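Side-chain contacts in lectin CEL-I, N-acetyl-D-galactosamine-specific C-type (Cucumaria echinata, PDB 4WQQ), which binds carbohydrates through calcium, the natural lectin preferring galactose and N-acetylgalactosamine and this engineered variant recognising mannose: residues T6-E11 with C15-N20; G64-A69 with Q131-C136; F85-T88 with K92-Y95; E102-N105 with A109-Y112. The protein carries 3 engineered substitutions. One frame throughout, in Å; residues are numbered along the deposited sequence.

Interaction 1: T6-E11 with C15-N20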
loop_
_atom_site.group_PDB
_atom_site.type_symbol
_atom_site.label_atom_id
_atom_site.label_comp_id
_atom_site.label_asym_id
_atom_site.label_seq_id
_atom_site.Cartn_x
_atom_site.Cartn_y
_atom_site.Cartn_z
ATOM N N THR A 6 -4.132 7.345 0.779
ATOM C CA THR A 6 -4.546 8.694 0.695
ATOM C C THR A 6 -3.456 9.668 1.195
ATOM O O THR A 6 -2.816 9.412 2.193
ATOM C CB THR A 6 -5.846 8.847 1.519
ATOM O OG1 THR A 6 -6.838 7.988 0.904
ATOM C CG2 THR A 6 -6.270 10.326 1.546
ATOM N N ASP A 7 -3.315 10.780 0.481
ATOM C CA ASP A 7 -2.285 11.832 0.682
ATOM C C ASP A 7 -0.871 11.440 0.254
ATOM O O ASP A 7 0.032 12.211 0.490
ATOM C CB ASP A 7 -2.247 12.375 2.109
ATOM C CG ASP A 7 -3.622 12.919 2.563
ATOM O OD1 ASP A 7 -4.258 13.638 1.790
ATOM O OD2 ASP A 7 -4.032 12.577 3.694
ATOM N N TRP A 8 -0.701 10.257 -0.346
ATOM C CA TRP A 8 0.543 9.852 -0.963
ATOM C C TRP A 8 0.312 9.814 -2.474
ATOM O O TRP A 8 -0.788 9.461 -2.978
ATOM C CB TRP A 8 1.007 8.498 -0.459
ATOM C CG TRP A 8 1.311 8.441 1.045
ATOM C CD1 TRP A 8 0.410 8.535 2.061
ATOM C CD2 TRP A 8 2.600 8.272 1.662
ATOM N NE1 TRP A 8 1.057 8.407 3.279
ATOM C CE2 TRP A 8 2.402 8.251 3.056
ATOM C CE3 TRP A 8 3.893 8.169 1.172
ATOM C CZ2 TRP A 8 3.449 8.173 3.950
ATOM C CZ3 TRP A 8 4.935 8.002 2.077
ATOM C CH2 TRP A 8 4.704 8.004 3.452
ATOM N N GLU A 9 1.346 10.239 -3.193
ATOM C CA GLU A 9 1.325 10.298 -4.667
ATOM C C GLU A 9 2.040 9.114 -5.254
ATOM O O GLU A 9 3.099 8.703 -4.797
ATOM C CB GLU A 9 2.065 11.553 -5.179
ATOM C CG GLU A 9 1.646 12.877 -4.576
ATOM C CD GLU A 9 0.194 13.220 -4.814
ATOM O OE1 GLU A 9 -0.526 13.414 -3.830
ATOM O OE2 GLU A 9 -0.229 13.257 -5.976
ATOM N N ALA A 10 1.485 8.594 -6.349
ATOM C CA ALA A 10 2.066 7.429 -6.998
ATOM C C ALA A 10 3.022 7.842 -8.086
ATOM O O ALA A 10 2.728 8.766 -8.884
ATOM C CB ALA A 10 0.988 6.552 -7.566
ATOM N N GLU A 11 4.147 7.183 -8.107
ATOM C CA GLU A 11 5.141 7.299 -9.228
ATOM C C GLU A 11 5.957 6.024 -9.315
ATOM O O GLU A 11 6.639 5.580 -8.359
ATOM C CB GLU A 11 5.962 8.545 -9.082
ATOM C CG GLU A 11 7.279 8.578 -9.808
ATOM C CD GLU A 11 7.129 8.891 -11.291
ATOM O OE1 GLU A 11 6.036 9.327 -11.718
ATOM O OE2 GLU A 11 8.136 8.683 -12.005
ATOM N N CYS A 15 5.195 5.120 -3.668
ATOM C CA CYS A 15 4.404 6.237 -3.286
ATOM C C CYS A 15 5.275 7.225 -2.554
ATOM O O CYS A 15 6.261 6.822 -1.937
ATOM C CB CYS A 15 3.202 5.860 -2.395
ATOM S SG CYS A 15 2.182 4.521 -3.036
ATOM N N TYR A 16 4.948 8.476 -2.680
ATOM C CA TYR A 16 5.729 9.587 -2.147
ATOM C C TYR A 16 4.820 10.565 -1.386
ATOM O O TYR A 16 3.632 10.779 -1.727
ATOM C CB TYR A 16 6.510 10.349 -3.281
ATOM C CG TYR A 16 7.440 9.471 -4.063
ATOM C CD1 TYR A 16 6.962 8.696 -5.092
ATOM C CD2 TYR A 16 8.774 9.443 -3.814
ATOM C CE1 TYR A 16 7.803 7.863 -5.801
ATOM C CE2 TYR A 16 9.649 8.638 -4.542
ATOM C CZ TYR A 16 9.153 7.838 -5.529
ATOM O OH TYR A 16 9.948 6.992 -6.305
ATOM N N ARG A 17 5.347 11.196 -0.328
ATOM C CA ARG A 17 4.646 12.205 0.398
ATOM C C ARG A 17 5.593 13.282 0.898
ATOM O O ARG A 17 6.555 13.000 1.606
ATOM C CB ARG A 17 3.869 11.635 1.569
ATOM C CG ARG A 17 2.956 12.636 2.268
ATOM C CD ARG A 17 1.934 11.901 3.113
ATOM N NE ARG A 17 1.171 12.830 3.920
ATOM C CZ ARG A 17 0.301 12.483 4.856
ATOM N NH1 ARG A 17 0.075 11.204 5.121
ATOM N NH2 ARG A 17 -0.313 13.453 5.549
ATOM N N PHE A 18 5.298 14.515 0.505
ATOM C CA PHE A 18 6.021 15.646 0.958
ATOM C C PHE A 18 5.408 16.299 2.181
ATOM O O PHE A 18 4.186 16.497 2.246
ATOM C CB PHE A 18 6.072 16.675 -0.185
ATOM C CG PHE A 18 6.673 17.987 0.229
ATOM C CD1 PHE A 18 7.996 18.034 0.638
ATOM C CD2 PHE A 18 5.896 19.164 0.287
ATOM C CE1 PHE A 18 8.582 19.196 1.074
ATOM C CE2 PHE A 18 6.489 20.347 0.706
ATOM C CZ PHE A 18 7.797 20.382 1.132
ATOM N N PHE A 19 6.275 16.570 3.164
ATOM C CA PHE A 19 5.961 17.254 4.376
ATOM C C PHE A 19 6.627 18.609 4.436
ATOM O O PHE A 19 7.821 18.773 4.548
ATOM C CB PHE A 19 6.367 16.427 5.579
ATOM C CG PHE A 19 5.538 15.189 5.730
ATOM C CD1 PHE A 19 4.328 15.220 6.391
ATOM C CD2 PHE A 19 5.947 14.011 5.139
ATOM C CE1 PHE A 19 3.539 14.075 6.515
ATOM C CE2 PHE A 19 5.148 12.895 5.247
ATOM C CZ PHE A 19 3.956 12.930 5.932
ATOM N N ASN A 20 5.780 19.625 4.386
ATOM C CA ASN A 20 6.228 21.018 4.286
ATOM C C ASN A 20 6.450 21.610 5.669
ATOM O O ASN A 20 5.834 22.577 6.062
ATOM C CB ASN A 20 5.233 21.807 3.473
ATOM C CG ASN A 20 5.799 23.124 2.993
ATOM O OD1 ASN A 20 6.974 23.376 3.053
ATOM N ND2 ASN A 20 4.943 23.949 2.461
HETATM O O HOH W 1 9.592 6.116 -8.740
#
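W8 and E9 meet Y16 and R17 in a short antiparallel hairpin at the N-terminal edge of the main sheet, where strand 9-11 turns back on strand 14-23. E9 and Y16 form the hydrogen-bonded pair: E9 N gives a nearly straight bond to Y16 O (2.8 Å, 170°), and Y16 N returns one to E9 O at 2.8 Å. A10 and C15 follow as a non-hydrogen-bonded pair. Just before strand 9-11, W8 lays its indole against R17 of the longer strand. R17 CB sits over the six-membered ring of W8, 3.6 Å from the centroid, in a CH-pi contact. With R17 CG anti to the backbone N (chi1 -172°), the extended chain carries CD past the indole nitrogen (R17 CD to W8 NE1 3.6 Å). The guanidinium stands almost upright to the indole, the planes 85° apart; W8 NE1 lies at its edge, but it and R17 NH1 are both donors and form no bond. D7 CB covers one guanidinium face, 3.7 Å from R17 CZ, and F19 the opposite one. At the far end of strand 9-11, E11 O lies in plane at the edge of the Y16 ring, and one water bridges E11 O (3.0 Å) to Y16 OH (2.6 Å), which also bonds E54. C15, disulfide-linked to C4, pins this N-terminal beta hairpin, an extra element of the kind found in long-form C-type lectin domains.

Interaction 2: G64-A69 with Q131-C136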
loop_
_atom_site.group_PDB
_atom_site.type_symbol
_atom_site.label_atom_id
_atom_site.label_comp_id
_atom_site.label_asym_id
_atom_site.label_seq_id
_atom_site.Cartn_x
_atom_site.Cartn_y
_atom_site.Cartn_z
ATOM N N GLY A 64 6.522 22.165 -6.435
ATOM C CA GLY A 64 5.104 22.514 -6.688
ATOM C C GLY A 64 4.325 22.868 -5.453
ATOM O O GLY A 64 3.329 23.620 -5.484
ATOM N N ILE A 65 4.777 22.370 -4.297
ATOM C CA ILE A 65 4.148 22.711 -3.070
ATOM C C ILE A 65 4.874 23.801 -2.279
ATOM O O ILE A 65 4.238 24.638 -1.604
ATOM C CB ILE A 65 4.002 21.410 -2.250
ATOM C CG1 ILE A 65 2.991 20.536 -3.023
ATOM C CG2 ILE A 65 3.425 21.708 -0.866
ATOM C CD1 ILE A 65 3.106 19.099 -2.672
ATOM N N ASP A 66 6.196 23.753 -2.278
ATOM C CA ASP A 66 7.028 24.643 -1.479
ATOM C C ASP A 66 7.813 25.573 -2.406
ATOM O O ASP A 66 8.691 25.154 -3.186
ATOM C CB ASP A 66 7.977 23.782 -0.634
ATOM C CG ASP A 66 8.959 24.579 0.205
ATOM O OD1 ASP A 66 8.783 25.815 0.453
ATOM O OD2 ASP A 66 9.945 23.942 0.701
ATOM N N SER A 67 7.476 26.855 -2.335
ATOM C CA SER A 67 8.214 27.822 -3.115
ATOM C C SER A 67 9.337 28.509 -2.362
ATOM O O SER A 67 9.987 29.405 -2.906
ATOM C CB SER A 67 7.225 28.860 -3.680
ATOM O OG SER A 67 6.629 29.568 -2.642
ATOM N N GLN A 68 9.601 28.114 -1.111
ATOM C CA GLN A 68 10.560 28.852 -0.306
ATOM C C GLN A 68 11.987 28.422 -0.664
ATOM O O GLN A 68 12.191 27.285 -1.010
ATOM C CB GLN A 68 10.313 28.649 1.183
ATOM C CG GLN A 68 8.982 29.125 1.711
ATOM C CD GLN A 68 8.797 28.760 3.158
ATOM O OE1 GLN A 68 9.332 27.725 3.649
ATOM N NE2 GLN A 68 8.009 29.598 3.883
ATOM N N ALA A 69 12.958 29.322 -0.552
ATOM C CA ALA A 69 14.376 28.956 -0.741
ATOM C C ALA A 69 14.783 28.066 0.478
ATOM O O ALA A 69 14.402 28.315 1.591
ATOM C CB ALA A 69 15.250 30.153 -0.845
ATOM N N GLN A 131 18.258 22.375 9.352
ATOM C CA GLN A 131 16.869 22.025 9.188
ATOM C C GLN A 131 16.472 22.183 7.718
ATOM O O GLN A 131 17.048 22.983 7.007
ATOM C CB GLN A 131 15.964 22.864 10.107
ATOM C CG GLN A 131 16.321 22.653 11.582
ATOM C CD GLN A 131 15.221 22.810 12.606
ATOM O OE1 GLN A 131 15.503 22.846 13.822
ATOM N NE2 GLN A 131 14.009 22.911 12.187
ATOM N N ALA A 132 15.468 21.402 7.297
ATOM C CA ALA A 132 15.003 21.318 5.956
ATOM C C ALA A 132 13.630 20.704 5.950
ATOM O O ALA A 132 13.211 20.156 6.966
ATOM C CB ALA A 132 15.936 20.517 5.041
ATOM N N LYS A 133 12.971 20.786 4.776
ATOM C CA LYS A 133 11.694 20.115 4.531
ATOM C C LYS A 133 12.007 18.622 4.317
ATOM O O LYS A 133 13.188 18.278 4.294
ATOM C CB LYS A 133 10.962 20.729 3.355
ATOM C CG LYS A 133 10.867 22.232 3.431
ATOM C CD LYS A 133 10.079 22.741 4.621
ATOM C CE LYS A 133 10.076 24.313 4.634
ATOM N NZ LYS A 133 9.381 24.860 3.433
ATOM N N TYR A 134 11.012 17.752 4.188
ATOM C CA TYR A 134 11.343 16.349 3.933
ATOM C C TYR A 134 10.297 15.645 3.090
ATOM O O TYR A 134 9.192 16.073 2.962
ATOM C CB TYR A 134 11.669 15.598 5.228
ATOM C CG TYR A 134 10.518 15.466 6.185
ATOM C CD1 TYR A 134 10.192 16.479 7.054
ATOM C CD2 TYR A 134 9.781 14.250 6.266
ATOM C CE1 TYR A 134 9.169 16.307 7.948
ATOM C CE2 TYR A 134 8.759 14.083 7.132
ATOM C CZ TYR A 134 8.429 15.104 7.975
ATOM O OH TYR A 134 7.389 14.991 8.907
ATOM N N MET A 135 10.741 14.562 2.511
ATOM C CA MET A 135 9.903 13.747 1.662
ATOM C C MET A 135 10.053 12.269 2.077
ATOM O O MET A 135 11.178 11.753 2.208
ATOM C CB MET A 135 10.476 13.896 0.273
ATOM C CG MET A 135 9.934 13.015 -0.804
ATOM S SD MET A 135 8.565 13.745 -1.659
ATOM C CE MET A 135 9.091 15.405 -2.283
ATOM N N CYS A 136 8.930 11.587 2.170
ATOM C CA CYS A 136 8.935 10.169 2.441
ATOM C C CYS A 136 8.563 9.353 1.208
ATOM O O CYS A 136 7.976 9.887 0.252
ATOM C CB CYS A 136 7.959 9.824 3.550
ATOM S SG CYS A 136 8.128 10.871 5.040
#
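D66 and K133 reach toward each other from opposite directions, while Q68 comes in across the lysine at about a right angle. Both acceptors of segment 64-69 converge on K133 NZ. D66 places CG anti to its backbone nitrogen (chi1 177°), which sends the carboxylate out to the strand, and D66 OD2 forms a salt bridge with K133 NZ at 2.9 Å; as a hydrogen bond it is weak. Aspartate and lysine are both buried, and their opposite charges probably offset each other there. The lysine is folded rather than stretched, and its bends at chi2 and chi4 bring NZ round to the two acceptors. K133 CG also lies close to D66 OD2, at 3.4 Å. K133 NZ donates in addition to Q68 OE1 at 2.9 Å, the nitrogen tilted 32° from the amide carbonyl plane. N20 OD1 on strand 14-23 is a further acceptor for the same ammonium group. The segment after helix 52-65 is thus tied to strand 132-140 of the C-type lectin sheet, across a gap in which the nearest alpha carbons, D66 CA and K133 CA, are still 8.9 Å apart. D66 itself is held by an Asx turn: Q68 N donates to D66 OD1 at 2.9 Å (159°), meeting that oxygen from above the carboxylate plane. D66 OD2 takes a second bond from W62 NE1 in the helix.

Interaction 3: F85-T88 with K92-Y95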
loop_
_atom_site.group_PDB
_atom_site.type_symbol
_atom_site.label_atom_id
_atom_site.label_comp_id
_atom_site.label_asym_id
_atom_site.label_seq_id
_atom_site.Cartn_x
_atom_site.Cartn_y
_atom_site.Cartn_z
ATOM N N PHE A 85 28.480 7.461 1.497
ATOM C CA PHE A 85 27.060 7.668 1.756
ATOM C C PHE A 85 26.274 6.414 1.478
ATOM O O PHE A 85 26.592 5.692 0.546
ATOM C CB PHE A 85 26.535 8.868 0.943
ATOM C CG PHE A 85 26.926 10.214 1.560
ATOM C CD1 PHE A 85 28.154 10.777 1.298
ATOM C CD2 PHE A 85 26.092 10.877 2.461
ATOM C CE1 PHE A 85 28.522 11.980 1.893
ATOM C CE2 PHE A 85 26.451 12.065 3.039
ATOM C CZ PHE A 85 27.706 12.613 2.777
ATOM N N ILE A 86 25.269 6.162 2.314
ATOM C CA ILE A 86 24.318 5.096 2.129
ATOM C C ILE A 86 22.869 5.656 2.213
ATOM O O ILE A 86 22.635 6.767 2.749
ATOM C CB ILE A 86 24.533 3.983 3.158
ATOM C CG1 ILE A 86 24.440 4.507 4.598
ATOM C CG2 ILE A 86 25.816 3.215 2.894
ATOM C CD1 ILE A 86 24.324 3.446 5.628
ATOM N N TRP A 87 21.905 4.861 1.680
ATOM C CA TRP A 87 20.477 5.151 1.893
ATOM C C TRP A 87 19.928 4.488 3.136
ATOM O O TRP A 87 20.216 3.294 3.362
ATOM C CB TRP A 87 19.671 4.674 0.702
ATOM C CG TRP A 87 19.931 5.384 -0.620
ATOM C CD1 TRP A 87 20.449 4.783 -1.773
ATOM C CD2 TRP A 87 19.699 6.733 -0.957
ATOM N NE1 TRP A 87 20.546 5.689 -2.750
ATOM C CE2 TRP A 87 20.098 6.907 -2.304
ATOM C CE3 TRP A 87 19.205 7.846 -0.267
ATOM C CZ2 TRP A 87 20.014 8.137 -2.972
ATOM C CZ3 TRP A 87 19.109 9.081 -0.967
ATOM C CH2 TRP A 87 19.470 9.209 -2.273
ATOM N N THR A 88 19.098 5.198 3.880
ATOM C CA THR A 88 18.478 4.640 5.066
ATOM C C THR A 88 17.604 3.422 4.773
ATOM O O THR A 88 17.476 2.574 5.652
ATOM C CB THR A 88 17.626 5.658 5.812
ATOM O OG1 THR A 88 16.632 6.211 4.935
ATOM C CG2 THR A 88 18.492 6.781 6.402
ATOM N N LYS A 92 20.871 0.352 -2.657
ATOM C CA LYS A 92 22.266 0.719 -2.982
ATOM C C LYS A 92 22.387 2.062 -3.597
ATOM O O LYS A 92 21.483 2.466 -4.342
ATOM C CB LYS A 92 22.912 -0.334 -3.929
ATOM C CG LYS A 92 23.321 -1.593 -3.185
ATOM C CD LYS A 92 24.041 -2.589 -4.112
ATOM C CE LYS A 92 25.382 -2.078 -4.652
ATOM N NZ LYS A 92 26.135 -3.139 -5.442
ATOM N N VAL A 93 23.457 2.830 -3.272
ATOM C CA VAL A 93 23.649 4.115 -3.924
ATOM C C VAL A 93 24.216 3.814 -5.310
ATOM O O VAL A 93 25.265 3.204 -5.440
ATOM C CB VAL A 93 24.580 5.036 -3.121
ATOM C CG1 VAL A 93 24.723 6.375 -3.797
ATOM C CG2 VAL A 93 24.017 5.190 -1.735
ATOM N N GLY A 94 23.450 4.071 -6.323
ATOM C CA GLY A 94 23.987 4.039 -7.704
ATOM C C GLY A 94 24.021 5.447 -8.196
ATOM O O GLY A 94 25.106 6.126 -8.304
ATOM N N TYR A 95 22.845 5.959 -8.476
ATOM C CA TYR A 95 22.693 7.269 -8.989
ATOM C C TYR A 95 23.146 8.305 -7.953
ATOM O O TYR A 95 22.850 8.179 -6.780
ATOM C CB TYR A 95 21.226 7.530 -9.359
ATOM C CG TYR A 95 20.867 8.877 -9.759
ATOM C CD1 TYR A 95 21.033 9.329 -11.072
ATOM C CD2 TYR A 95 20.313 9.800 -8.837
ATOM C CE1 TYR A 95 20.684 10.572 -11.433
ATOM C CE2 TYR A 95 19.954 11.073 -9.227
ATOM C CZ TYR A 95 20.163 11.466 -10.541
ATOM O OH TYR A 95 19.792 12.720 -10.952
HETATM O O HOH W 2 21.370 6.127 -5.674
#
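Backbones 85-88 and 92-95 are joined by no direct hydrogen bond; the nearest alpha carbons, I86 CA and V93 CA, stay 6.2 Å apart, and the second segment has no regular structure of its own. The chain leaves the short strand 86-87, turns, and runs back past it, so that packing and one water do the joining. W87 reaches out to the returning chain and meets V93 at about a right angle. Because V93 CG2 is anti to the carbonyl carbon, that methyl lies over one face of the indole at its five-membered end, 3.6 Å from W87 CD1. The same methyl touches the backbone of F85, with V93 CG2 to F85 O at 3.5 Å. K92 O takes the edge of the ring, near its plane, 3.6 Å from W87 CD1. In the indole plane W87 NE1 donates to a water at 3.1 Å. This water also accepts from G94 N (3.0 Å) and donates to Y95 O (2.8 Å), so a single solvent molecule satisfies the indole N-H and ties it to two backbone groups of the loop. Behind the contact W87 packs against H50, and F85 against W98, D78 and D125. Strand 86-87 is a short strand of the C-type lectin sheet, its tryptophan buried, where the chain passes into the long loop that carries the calcium sites.

Interaction 4: E102-N105 with A109-Y112. Engineered in segment 102-105: E102 (natural residue Gln), N104 (natural residue Asp). With CA (calcium ion), chain F; CA (calcium ion), chain E; CA (calcium ion), chain G; MAN (alpha-D-mannopyranose), chain H.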
loop_
_atom_site.group_PDB
_atom_site.type_symbol
_atom_site.label_atom_id
_atom_site.label_comp_id
_atom_site.label_asym_id
_atom_site.label_seq_id
_atom_site.Cartn_x
_atom_site.Cartn_y
_atom_site.Cartn_z
ATOM N N GLU A 102 30.238 19.391 -3.669
ATOM C CA GLU A 102 29.683 18.531 -2.625
ATOM C C GLU A 102 29.989 17.054 -2.971
ATOM O O GLU A 102 30.140 16.734 -4.181
ATOM C CB GLU A 102 28.183 18.776 -2.582
ATOM C CG GLU A 102 27.840 20.246 -2.427
ATOM C CD GLU A 102 28.296 20.912 -1.116
ATOM O OE1 GLU A 102 28.646 20.200 -0.169
ATOM O OE2 GLU A 102 28.278 22.195 -1.011
ATOM N N PRO A 103 30.002 16.162 -1.971
ATOM C CA PRO A 103 29.796 16.493 -0.515
ATOM C C PRO A 103 31.092 17.058 0.043
ATOM O O PRO A 103 32.150 16.614 -0.332
ATOM C CB PRO A 103 29.524 15.125 0.123
ATOM C CG PRO A 103 30.172 14.148 -0.765
ATOM C CD PRO A 103 30.130 14.721 -2.165
ATOM N N ASN A 104 31.041 18.102 0.824
ATOM C CA ASN A 104 32.264 18.678 1.322
ATOM C C ASN A 104 32.492 18.507 2.804
ATOM O O ASN A 104 33.465 19.021 3.308
ATOM C CB ASN A 104 32.314 20.151 0.947
ATOM C CG ASN A 104 31.256 21.003 1.624
ATOM O OD1 ASN A 104 30.347 20.516 2.257
ATOM N ND2 ASN A 104 31.364 22.284 1.447
ATOM N N ASN A 105 31.594 17.820 3.522
ATOM C CA ASN A 105 31.774 17.564 4.958
ATOM C C ASN A 105 32.177 18.837 5.696
ATOM O O ASN A 105 33.102 18.849 6.511
ATOM C CB ASN A 105 32.779 16.410 5.181
ATOM C CG ASN A 105 32.648 15.798 6.537
ATOM O OD1 ASN A 105 31.532 15.524 7.079
ATOM N ND2 ASN A 105 33.796 15.564 7.148
ATOM N N ALA A 109 31.675 18.143 9.739
ATOM C CA ALA A 109 30.449 17.870 10.455
ATOM C C ALA A 109 29.218 17.926 9.586
ATOM O O ALA A 109 28.283 18.628 9.903
ATOM C CB ALA A 109 30.281 18.883 11.582
ATOM N N GLU A 110 29.259 17.269 8.443
ATOM C CA GLU A 110 28.099 17.207 7.589
ATOM C C GLU A 110 27.937 15.791 7.124
ATOM O O GLU A 110 28.664 15.305 6.215
ATOM C CB GLU A 110 28.187 18.198 6.419
ATOM C CG GLU A 110 28.181 19.666 6.820
ATOM C CD GLU A 110 27.976 20.586 5.628
ATOM O OE1 GLU A 110 28.596 20.300 4.554
ATOM O OE2 GLU A 110 27.244 21.615 5.743
ATOM N N ASP A 111 26.922 15.136 7.685
ATOM C CA ASP A 111 26.676 13.761 7.383
ATOM C C ASP A 111 25.310 13.442 6.703
ATOM O O ASP A 111 24.954 12.297 6.559
ATOM C CB ASP A 111 26.880 12.889 8.628
ATOM C CG ASP A 111 28.373 12.811 9.117
ATOM O OD1 ASP A 111 29.337 13.337 8.452
ATOM O OD2 ASP A 111 28.565 12.191 10.194
ATOM N N TYR A 112 24.549 14.446 6.320
ATOM C CA TYR A 112 23.118 14.272 5.998
ATOM C C TYR A 112 22.796 14.907 4.666
ATOM O O TYR A 112 23.015 16.109 4.465
ATOM C CB TYR A 112 22.198 14.775 7.164
ATOM C CG TYR A 112 22.597 14.102 8.410
ATOM C CD1 TYR A 112 22.271 12.751 8.612
ATOM C CD2 TYR A 112 23.482 14.731 9.306
ATOM C CE1 TYR A 112 22.733 12.062 9.703
ATOM C CE2 TYR A 112 23.951 14.028 10.411
ATOM C CZ TYR A 112 23.559 12.720 10.614
ATOM O OH TYR A 112 24.062 12.034 11.734
HETATM CA CA CA F . 27.926 20.527 2.235
HETATM CA CA CA E . 30.182 13.509 6.217
HETATM CA CA CA G . 31.017 12.407 9.916
HETATM C C1 MAN H . 27.339 26.310 2.103
HETATM C C2 MAN H . 28.111 25.192 1.466
HETATM C C3 MAN H . 27.491 23.826 1.722
HETATM C C4 MAN H . 27.143 23.715 3.197
HETATM C C5 MAN H . 26.107 24.820 3.509
HETATM C C6 MAN H . 25.536 24.847 4.906
HETATM O O1 MAN H . 26.222 26.441 1.267
HETATM O O2 MAN H . 29.352 25.243 2.118
HETATM O O3 MAN H . 28.473 22.853 1.382
HETATM O O4 MAN H . 26.633 22.409 3.389
HETATM O O5 MAN H . 26.893 26.070 3.446
HETATM O O6 MAN H . 26.743 24.813 5.641
HETATM O O HOH W 3 31.976 14.640 9.529
HETATM O O HOH W 4 30.258 14.412 4.049
HETATM O O HOH W 5 30.912 10.140 9.616
#
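N104 and E110 share one calcium ion, and N105 with E110 and D111 shares a second. At the sugar site the metal is held by E102 OE1 (2.5 Å), N104 OD1 (2.4 Å) and E110 OE1 (2.4 Å), with N124 and D125 completing the protein ligands. Mannose adds its vicinal hydroxyls, O3 at 2.5 Å and O4 at 2.6 Å from this calcium. N104 ND2 donates weakly to mannose O3, and mannose O6 donates to E110 OE2, so both flat groups serve metal and sugar together. N104 holds CG between its backbone N and carbonyl carbon (chi1 66°), which turns the amide so that OD1 faces the calcium and ND2 the mannose O3; its plane is 44° from the E110 carboxylate. H106 is a further partner of E110 OE1. At the second calcium, N105 OD1, E110 O and D111 OD1 bind beside D78 and E82. D111 OD1 also reaches a third calcium, which D111 OD2 binds as well. Further out, E110 N donates to N105 OD1 at 3.2 Å from above the amide plane, a direct bond between the segments in addition to the shared ions. E102 OE1 accepts a weak bond from N104 N. Glu-Pro-Asn with a cis-proline at the sugar calcium is the signature of mannose-type C-type lectin domains, here engineered by replacing the natural Gln and Asp of the galactose-type Gln-Pro-Asp motif.

Interactions 1 and 2 meet directly on neighbouring strands 14-23 and 132-140, where R17 O lies 2.8 Å from C136 N and F19 CE2 packs 3.6 Å from C136 SG, joining the N-terminal hairpin to the core of the sheet. Interactions 3 and 4 touch in the long-loop half of the domain, F85 CE1 packing 3.7 Å from P103 CB; the F85 side chain is about 4 Å from a bound calcium and about 10 Å from mannose. Interaction 4 alone contacts the sugar. The centres of interactions 1 and 4 are 27 Å apart, on opposite sides of the chain's centre. In interaction 2 the D66 side chain is about 11 Å from that of the sugar-binding R116.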